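Local coordinates for protein leucine aminopeptidase A1, chloroplastic (Solanum lycopersicum, PDB 5D8N) that removes N-terminal amino acids, preferably leucine, from peptides as a magnesium-dependent homohexameric M17 aminopeptidase, and also acts as a protein-folding chaperone, at residues A[256-259]-A[265-268]; A[350-355]-A[393-398]; A[369-374]-A[379-384]. The protein carries 1 engineered substitution. One frame throughout, in Å; residues are numbered along the deposited sequence.

Interaction 1 (A[256-259]-A[265-268]); sequences QCKE and YLAV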
loop_
_atom_site.group_PDB
_atom_site.type_symbol
_atom_site.label_atom_id
_atom_site.label_comp_id
_atom_site.label_asym_id
_atom_site.label_seq_id
_atom_site.Cartn_x
_atom_site.Cartn_y
_atom_site.Cartn_z
ATOM N N GLN A 256 38.896 -14.478 13.427
ATOM C CA GLN A 256 39.531 -13.438 14.229
ATOM C C GLN A 256 38.538 -12.426 14.826
ATOM O O GLN A 256 38.699 -11.958 15.950
ATOM C CB GLN A 256 40.582 -12.722 13.389
ATOM C CG GLN A 256 41.768 -13.604 13.003
ATOM C CD GLN A 256 42.671 -12.922 11.993
ATOM O OE1 GLN A 256 42.335 -12.801 10.815
ATOM N NE2 GLN A 256 43.767 -12.360 12.480
ATOM N N CYS A 257 37.491 -12.084 14.086
ATOM C CA CYS A 257 36.507 -11.136 14.610
ATOM C C CYS A 257 35.679 -11.818 15.696
ATOM O O CYS A 257 35.228 -11.186 16.669
ATOM C CB CYS A 257 35.601 -10.652 13.478
ATOM S SG CYS A 257 36.499 -9.600 12.301
ATOM N N LYS A 258 35.564 -13.133 15.587
ATOM C CA LYS A 258 34.824 -13.877 16.591
ATOM C C LYS A 258 35.606 -13.895 17.887
ATOM O O LYS A 258 35.036 -13.708 18.944
ATOM C CB LYS A 258 34.567 -15.301 16.111
ATOM C CG LYS A 258 33.773 -16.176 17.069
ATOM C CD LYS A 258 33.370 -17.437 16.314
ATOM C CE LYS A 258 32.613 -18.409 17.195
ATOM N NZ LYS A 258 32.243 -19.613 16.401
ATOM N N GLU A 259 36.923 -13.990 17.803
ATOM C CA GLU A 259 37.778 -13.921 18.990
ATOM C C GLU A 259 37.716 -12.549 19.632
ATOM O O GLU A 259 37.800 -12.388 20.850
ATOM C CB GLU A 259 39.232 -14.216 18.579
ATOM C CG GLU A 259 40.105 -14.762 19.690
ATOM C CD GLU A 259 39.581 -16.083 20.234
ATOM O OE1 GLU A 259 39.144 -16.917 19.412
ATOM O OE2 GLU A 259 39.528 -16.266 21.471
ATOM N N TYR A 265 28.449 -7.507 14.151
ATOM C CA TYR A 265 28.973 -7.615 12.797
ATOM C C TYR A 265 28.799 -9.029 12.239
ATOM O O TYR A 265 28.289 -9.219 11.127
ATOM C CB TYR A 265 30.437 -7.170 12.785
ATOM C CG TYR A 265 31.272 -7.533 11.558
ATOM C CD1 TYR A 265 30.861 -7.224 10.272
ATOM C CD2 TYR A 265 32.554 -8.045 11.703
ATOM C CE1 TYR A 265 31.687 -7.406 9.163
ATOM C CE2 TYR A 265 33.381 -8.273 10.608
ATOM C CZ TYR A 265 32.946 -7.958 9.334
ATOM O OH TYR A 265 33.823 -8.113 8.277
ATOM N N LEU A 266 29.169 -10.030 13.035
ATOM C CA LEU A 266 29.143 -11.395 12.551
ATOM C C LEU A 266 27.731 -11.902 12.348
ATOM O O LEU A 266 27.470 -12.662 11.420
ATOM C CB LEU A 266 29.925 -12.318 13.481
ATOM C CG LEU A 266 31.437 -12.068 13.460
ATOM C CD1 LEU A 266 32.160 -12.864 14.538
ATOM C CD2 LEU A 266 32.007 -12.483 12.124
ATOM N N ALA A 267 26.785 -11.397 13.122
ATOM C CA ALA A 267 25.392 -11.769 12.879
ATOM C C ALA A 267 24.882 -11.266 11.517
ATOM O O ALA A 267 24.178 -11.969 10.808
ATOM C CB ALA A 267 24.506 -11.224 13.985
ATOM N N VAL A 268 25.258 -10.051 11.160
ATOM C CA VAL A 268 24.841 -9.503 9.871
ATOM C C VAL A 268 25.477 -10.297 8.758
ATOM O O VAL A 268 24.833 -10.635 7.780
ATOM C CB VAL A 268 25.280 -8.023 9.732
ATOM C CG1 VAL A 268 24.940 -7.499 8.347
ATOM C CG2 VAL A 268 24.572 -7.170 10.777
#
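Leu266 lays its CD1 methyl against the backbone of Lys258, 3.5 Å from Lys258 CA and 3.6 Å from Lys258 N. With CG turned beside the backbone N and anti to the carbonyl carbon (chi1 -69°), and the next torsion extended, this one branch is carried across to the facing helix, where it rests on main-chain atoms between Cys257 and Lys258. The first carbons of both side chains border the same methyl: Lys258 CB lies 3.8 Å from Leu266 CD1, and Cys257 CB lies 4.2 Å from it. Beyond its first carbons the lysine leads away, its chain running out extended toward the second subunit, where NZ makes a weak hydrogen bond to the carbonyl oxygen of Gly14 of that subunit.

Beside this apolar patch, Cys257 SG meets the Tyr265 ring at its rim. The sulfur is 3.8 Å from Tyr265 CE2 and 5.1 Å from the ring centroid, and it lies 89° off the ring normal, almost exactly in the ring plane. This is a sulfur-aromatic contact of the edge type, with the sulfur facing the CE2 side of the ring. The tyrosine is held at its far end as well, because its hydroxyl hydrogen-bonds to the carbonyl oxygen of Ala355.

The contact joins two short consecutive helices, 254-259 and 263-269, in the catalytic domain, and buries only 150 Å² in all. Tyr265 packs against Ala354 and Cys356 of strand 347-358 and against Thr391 of helix 388-401, while Leu19 of the second subunit packs on Lys258, placing this helix pair between the central sheet and a subunit interface.

Interaction 2 (A[350-355]-A[393-398]); sequences HFIVAA and ADALIY
Ile352 is the main projection from the strand, and its two branches meet different parts of the helix. Its CG2 methyl, anti to the backbone N, reaches the helix surface at Ala395, 4.1 Å from both the CB and the carbonyl oxygen of that residue. The other branch, CG1 to CD1, starts beside the backbone N (chi1 -68°) and brings CD1 to the rim of the Tyr398 ring, 3.8 Å from Tyr398 CD1. The methyl lies near the ring plane, against an edge and not over a face, and the two side chains cross at a slant.

Ala395 supplies the low place in the helix surface. Its single methyl leaves room for the backbones to come together: Ala354 and Ala395 have their CA atoms 6.0 Å apart, and their CB atoms meet at 4.3 Å. One turn on, the much larger Tyr398 reaches out from the helix to Ile352, presenting its ring edge, so small faces small at one end of the contact and large meets large at the other. Strand and helix run nearly antiparallel, at 151°, with their axes 8.2 Å apart at closest approach.

Helix 388-401 packs on one face of the mixed sheet of the alpha/beta catalytic domain. Phe279, on the adjacent strand 278-284, also touches Ile352 and Ala354 and makes an edge-to-face contact with Tyr398. Apart from the methyl that rests near the Ala395 carbonyl oxygen, the side chains meet as apolar groups; with no hydrogen bond between the segments, the contact probably depends on fit and on the burial of carbon surface.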
loop_
_atom_site.group_PDB
_atom_site.type_symbol
_atom_site.label_atom_id
_atom_site.label_comp_id
_atom_site.label_asym_id
_atom_site.label_seq_id
_atom_site.Cartn_x
_atom_site.Cartn_y
_atom_site.Cartn_z
ATOM N N HIS A 350 43.821 5.728 11.423
ATOM C CA HIS A 350 43.320 4.369 11.254
ATOM C C HIS A 350 42.082 4.362 10.367
ATOM O O HIS A 350 41.178 5.192 10.541
ATOM C CB HIS A 350 42.982 3.803 12.624
ATOM C CG HIS A 350 44.170 3.693 13.518
ATOM N ND1 HIS A 350 44.833 2.507 13.719
ATOM C CD2 HIS A 350 44.805 4.612 14.275
ATOM C CE1 HIS A 350 45.882 2.717 14.493
ATOM N NE2 HIS A 350 45.842 3.972 14.900
ATOM N N PHE A 351 42.138 3.558 9.313
ATOM C CA PHE A 351 41.018 3.417 8.392
ATOM C C PHE A 351 40.367 2.054 8.605
ATOM O O PHE A 351 41.023 1.019 8.462
ATOM C CB PHE A 351 41.479 3.532 6.936
ATOM C CG PHE A 351 42.337 4.717 6.638
ATOM C CD1 PHE A 351 43.686 4.727 6.991
ATOM C CD2 PHE A 351 41.798 5.843 6.057
ATOM C CE1 PHE A 351 44.474 5.819 6.669
ATOM C CE2 PHE A 351 42.557 6.979 5.828
ATOM C CZ PHE A 351 43.898 6.973 6.129
ATOM N N ILE A 352 39.096 2.049 8.999
ATOM C CA ILE A 352 38.435 0.832 9.476
ATOM C C ILE A 352 37.108 0.569 8.773
ATOM O O ILE A 352 36.277 1.462 8.690
ATOM C CB ILE A 352 38.232 0.938 10.989
ATOM C CG1 ILE A 352 39.587 0.904 11.697
ATOM C CG2 ILE A 352 37.355 -0.189 11.496
ATOM C CD1 ILE A 352 39.558 1.484 13.086
ATOM N N VAL A 353 36.991 -0.600 8.149
ATOM C CA VAL A 353 35.785 -1.019 7.461
ATOM C C VAL A 353 35.445 -2.470 7.793
ATOM O O VAL A 353 36.221 -3.384 7.497
ATOM C CB VAL A 353 35.935 -0.926 5.937
ATOM C CG1 VAL A 353 34.680 -1.453 5.254
ATOM C CG2 VAL A 353 36.160 0.519 5.505
ATOM N N ALA A 354 34.294 -2.672 8.431
ATOM C CA ALA A 354 33.789 -4.016 8.676
ATOM C C ALA A 354 32.953 -4.481 7.490
ATOM O O ALA A 354 31.753 -4.159 7.383
ATOM C CB ALA A 354 32.973 -4.049 9.956
ATOM N N ALA A 355 33.622 -5.135 6.545
ATOM C CA ALA A 355 33.017 -5.432 5.261
ATOM C C ALA A 355 32.300 -6.789 5.267
ATOM O O ALA A 355 32.779 -7.785 5.811
ATOM C CB ALA A 355 34.077 -5.424 4.177
ATOM N N ALA A 393 28.618 -0.811 14.916
ATOM C CA ALA A 393 28.799 -0.943 16.349
ATOM C C ALA A 393 30.150 -1.578 16.721
ATOM O O ALA A 393 30.944 -1.023 17.477
ATOM C CB ALA A 393 27.652 -1.744 16.924
ATOM N N ASP A 394 30.444 -2.712 16.105
ATOM C CA ASP A 394 31.705 -3.395 16.315
ATOM C C ASP A 394 32.924 -2.675 15.718
ATOM O O ASP A 394 34.019 -2.689 16.306
ATOM C CB ASP A 394 31.607 -4.837 15.822
ATOM C CG ASP A 394 30.829 -5.731 16.807
ATOM O OD1 ASP A 394 31.058 -5.547 18.034
ATOM O OD2 ASP A 394 30.072 -6.636 16.356
ATOM N N ALA A 395 32.740 -2.014 14.578
ATOM C CA ALA A 395 33.837 -1.220 14.010
ATOM C C ALA A 395 34.210 -0.037 14.893
ATOM O O ALA A 395 35.369 0.308 15.025
ATOM C CB ALA A 395 33.464 -0.714 12.633
ATOM N N LEU A 396 33.216 0.583 15.514
ATOM C CA LEU A 396 33.472 1.711 16.373
ATOM C C LEU A 396 34.170 1.291 17.661
ATOM O O LEU A 396 35.045 1.992 18.166
ATOM C CB LEU A 396 32.165 2.462 16.634
ATOM C CG LEU A 396 31.603 3.283 15.479
ATOM C CD1 LEU A 396 30.170 3.738 15.787
ATOM C CD2 LEU A 396 32.418 4.533 15.185
ATOM N N ILE A 397 33.753 0.165 18.219
ATOM C CA ILE A 397 34.400 -0.374 19.410
ATOM C C ILE A 397 35.849 -0.660 19.058
ATOM O O ILE A 397 36.737 -0.286 19.803
ATOM C CB ILE A 397 33.701 -1.657 19.883
ATOM C CG1 ILE A 397 32.329 -1.309 20.468
ATOM C CG2 ILE A 397 34.517 -2.370 20.949
ATOM C CD1 ILE A 397 31.339 -2.470 20.483
ATOM N N TYR A 398 36.094 -1.257 17.893
ATOM C CA TYR A 398 37.454 -1.550 17.465
ATOM C C TYR A 398 38.273 -0.278 17.320
ATOM O O TYR A 398 39.413 -0.188 17.770
ATOM C CB TYR A 398 37.422 -2.267 16.118
ATOM C CG TYR A 398 38.769 -2.734 15.628
ATOM C CD1 TYR A 398 39.557 -1.929 14.843
ATOM C CD2 TYR A 398 39.264 -3.976 15.984
ATOM C CE1 TYR A 398 40.803 -2.345 14.418
ATOM C CE2 TYR A 398 40.487 -4.435 15.506
ATOM C CZ TYR A 398 41.264 -3.596 14.751
ATOM O OH TYR A 398 42.445 -4.065 14.222
#

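Interaction 3 (A[369-374]-A[379-384]); sequences DIVTAS and IEVNNT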
loop_
_atom_site.group_PDB
_atom_site.type_symbol
_atom_site.label_atom_id
_atom_site.label_comp_id
_atom_site.label_asym_id
_atom_site.label_seq_id
_atom_site.Cartn_x
_atom_site.Cartn_y
_atom_site.Cartn_z
ATOM N N ASP A 369 16.021 -11.569 16.436
ATOM C CA ASP A 369 17.229 -12.123 17.021
ATOM C C ASP A 369 17.871 -11.104 17.958
ATOM O O ASP A 369 17.800 -9.896 17.718
ATOM C CB ASP A 369 18.251 -12.522 15.949
ATOM C CG ASP A 369 17.907 -13.839 15.260
ATOM O OD1 ASP A 369 16.896 -14.486 15.595
ATOM O OD2 ASP A 369 18.706 -14.263 14.402
ATOM N N ILE A 370 18.590 -11.602 18.957
ATOM C CA ILE A 370 19.284 -10.712 19.870
ATOM C C ILE A 370 20.775 -10.984 19.757
ATOM O O ILE A 370 21.203 -12.128 19.919
ATOM C CB ILE A 370 18.848 -10.931 21.316
ATOM C CG1 ILE A 370 17.397 -10.502 21.523
ATOM C CG2 ILE A 370 19.747 -10.135 22.252
ATOM C CD1 ILE A 370 16.816 -10.932 22.853
ATOM N N VAL A 371 21.531 -9.971 19.341
ATOM C CA VAL A 371 22.956 -10.136 19.078
ATOM C C VAL A 371 23.714 -9.327 20.113
ATOM O O VAL A 371 23.193 -8.356 20.677
ATOM C CB VAL A 371 23.311 -9.672 17.659
ATOM C CG1 VAL A 371 22.414 -10.363 16.640
ATOM C CG2 VAL A 371 23.147 -8.168 17.511
ATOM N N THR A 372 24.956 -9.714 20.354
ATOM C CA THR A 372 25.771 -9.077 21.374
ATOM C C THR A 372 27.005 -8.443 20.755
ATOM O O THR A 372 27.875 -9.129 20.191
ATOM C CB THR A 372 26.137 -10.134 22.432
ATOM O OG1 THR A 372 24.920 -10.741 22.902
ATOM C CG2 THR A 372 26.911 -9.556 23.624
ATOM N N ALA A 373 27.114 -7.127 20.895
ATOM C CA ALA A 373 28.289 -6.417 20.354
ATOM C C ALA A 373 29.526 -6.667 21.220
ATOM O O ALA A 373 29.430 -7.247 22.306
ATOM C CB ALA A 373 28.007 -4.924 20.280
ATOM N N SER A 374 30.688 -6.281 20.707
ATOM C CA SER A 374 31.955 -6.597 21.352
ATOM C C SER A 374 32.199 -5.789 22.622
ATOM O O SER A 374 33.147 -6.064 23.349
ATOM C CB SER A 374 33.131 -6.403 20.378
ATOM O OG SER A 374 33.077 -5.160 19.703
ATOM N N ILE A 379 21.503 -6.263 21.470
ATOM C CA ILE A 379 20.650 -5.547 20.521
ATOM C C ILE A 379 19.592 -6.456 19.971
ATOM O O ILE A 379 19.892 -7.525 19.444
ATOM C CB ILE A 379 21.475 -5.026 19.324
ATOM C CG1 ILE A 379 22.624 -4.153 19.827
ATOM C CG2 ILE A 379 20.612 -4.239 18.351
ATOM C CD1 ILE A 379 23.828 -4.228 18.911
ATOM N N GLU A 380 18.345 -6.080 20.209
ATOM C CA GLU A 380 17.226 -6.780 19.603
ATOM C C GLU A 380 16.976 -6.252 18.201
ATOM O O GLU A 380 16.750 -5.063 17.993
ATOM C CB GLU A 380 15.947 -6.626 20.424
ATOM C CG GLU A 380 14.738 -7.290 19.772
ATOM C CD GLU A 380 13.457 -7.115 20.573
ATOM O OE1 GLU A 380 13.329 -6.143 21.376
ATOM O OE2 GLU A 380 12.635 -8.049 20.427
ATOM N N VAL A 381 17.087 -7.133 17.223
ATOM C CA VAL A 381 17.073 -6.676 15.843
ATOM C C VAL A 381 15.624 -6.656 15.390
ATOM O O VAL A 381 15.137 -7.621 14.834
ATOM C CB VAL A 381 17.978 -7.553 14.954
ATOM C CG1 VAL A 381 17.917 -7.080 13.512
ATOM C CG2 VAL A 381 19.408 -7.498 15.451
ATOM N N ASN A 382 14.931 -5.551 15.616
ATOM C CA ASN A 382 13.526 -5.467 15.242
ATOM C C ASN A 382 13.340 -5.178 13.753
ATOM O O ASN A 382 12.229 -5.340 13.241
ATOM C CB ASN A 382 12.778 -4.417 16.065
ATOM C CG ASN A 382 13.314 -3.015 15.830
ATOM O OD1 ASN A 382 14.518 -2.791 15.891
ATOM N ND2 ASN A 382 12.425 -2.043 15.743
ATOM N N ASN A 383 14.403 -4.769 13.064
ATOM C CA ASN A 383 14.277 -4.451 11.644
ATOM C C ASN A 383 15.538 -4.853 10.885
ATOM O O ASN A 383 16.591 -4.233 11.064
ATOM C CB ASN A 383 14.035 -2.951 11.490
ATOM C CG ASN A 383 13.818 -2.520 10.055
ATOM O OD1 ASN A 383 13.404 -3.288 9.198
ATOM N ND2 ASN A 383 14.100 -1.259 9.794
ATOM N N THR A 384 15.409 -5.849 10.013
ATOM C CA THR A 384 16.530 -6.358 9.233
ATOM C C THR A 384 16.944 -5.496 8.036
ATOM O O THR A 384 17.986 -5.736 7.428
ATOM C CB THR A 384 16.273 -7.792 8.730
ATOM O OG1 THR A 384 15.044 -7.823 8.002
ATOM C CG2 THR A 384 16.224 -8.767 9.922
#
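Val371 and Ile379 face each other as a hydrogen-bonded pair in a short antiparallel beta hairpin (strands 370-372 and 378-380). Val371 N donates to Ile379 O at 2.9 Å and Ile379 N to Val371 O at 2.8 Å. Past the non-hydrogen-bonded pair Ile370-Glu380, Val381 N adds a bond to Asp369 O, also 2.9 Å and fairly straight at 166°.

On one face, Val371 CG2 sits 4.0 Å from Ile379 CB. The valine chi1 of -53° puts CG1 beside the backbone N and leaves CG2 in the crowded position between that N and the carbonyl carbon, while CG1 turns to Val381 CG2. Ile370 and Glu380 occupy the opposite face, where Ile370 CG1 comes to 4.2 Å from Glu380 CA. Further out, Glu380 is anchored by Ser465 and by a salt bridge to Lys323 of the second subunit; Asp369 pairs with Arg366.

Strand 470-471 continues the sheet beyond 378-380. At Val381 the chain bends in an inverse gamma turn, leading on toward the metal ligands Asp385 and Glu387. Between the paired strands, Ile370 CA approaches Ile379 O at 3.3 Å in a CA-H...O contact.

How the interactions relate
Interaction 2 ties the other two together through Asp394, whose carboxylate is shared: OD2 lies 2.9 Å from the backbone N of Tyr265 in interaction 1, and OD1 lies 2.6 Å from Ser374 OG in interaction 3, both probable hydrogen bonds. Interactions 1 and 3 also touch directly, Ala267 CB meeting Val371 CG1 at 3.5 Å, and both reach the second subunit. Along the chain, interaction 3 is nested inside the loop closed by interaction 2. All three lie near residues that bind the catalytic metals: the side chains of Tyr265 and Ala354 are about 9 and 8 Å from that of Lys300, and that of Val381 about 5 Å from that of Glu387.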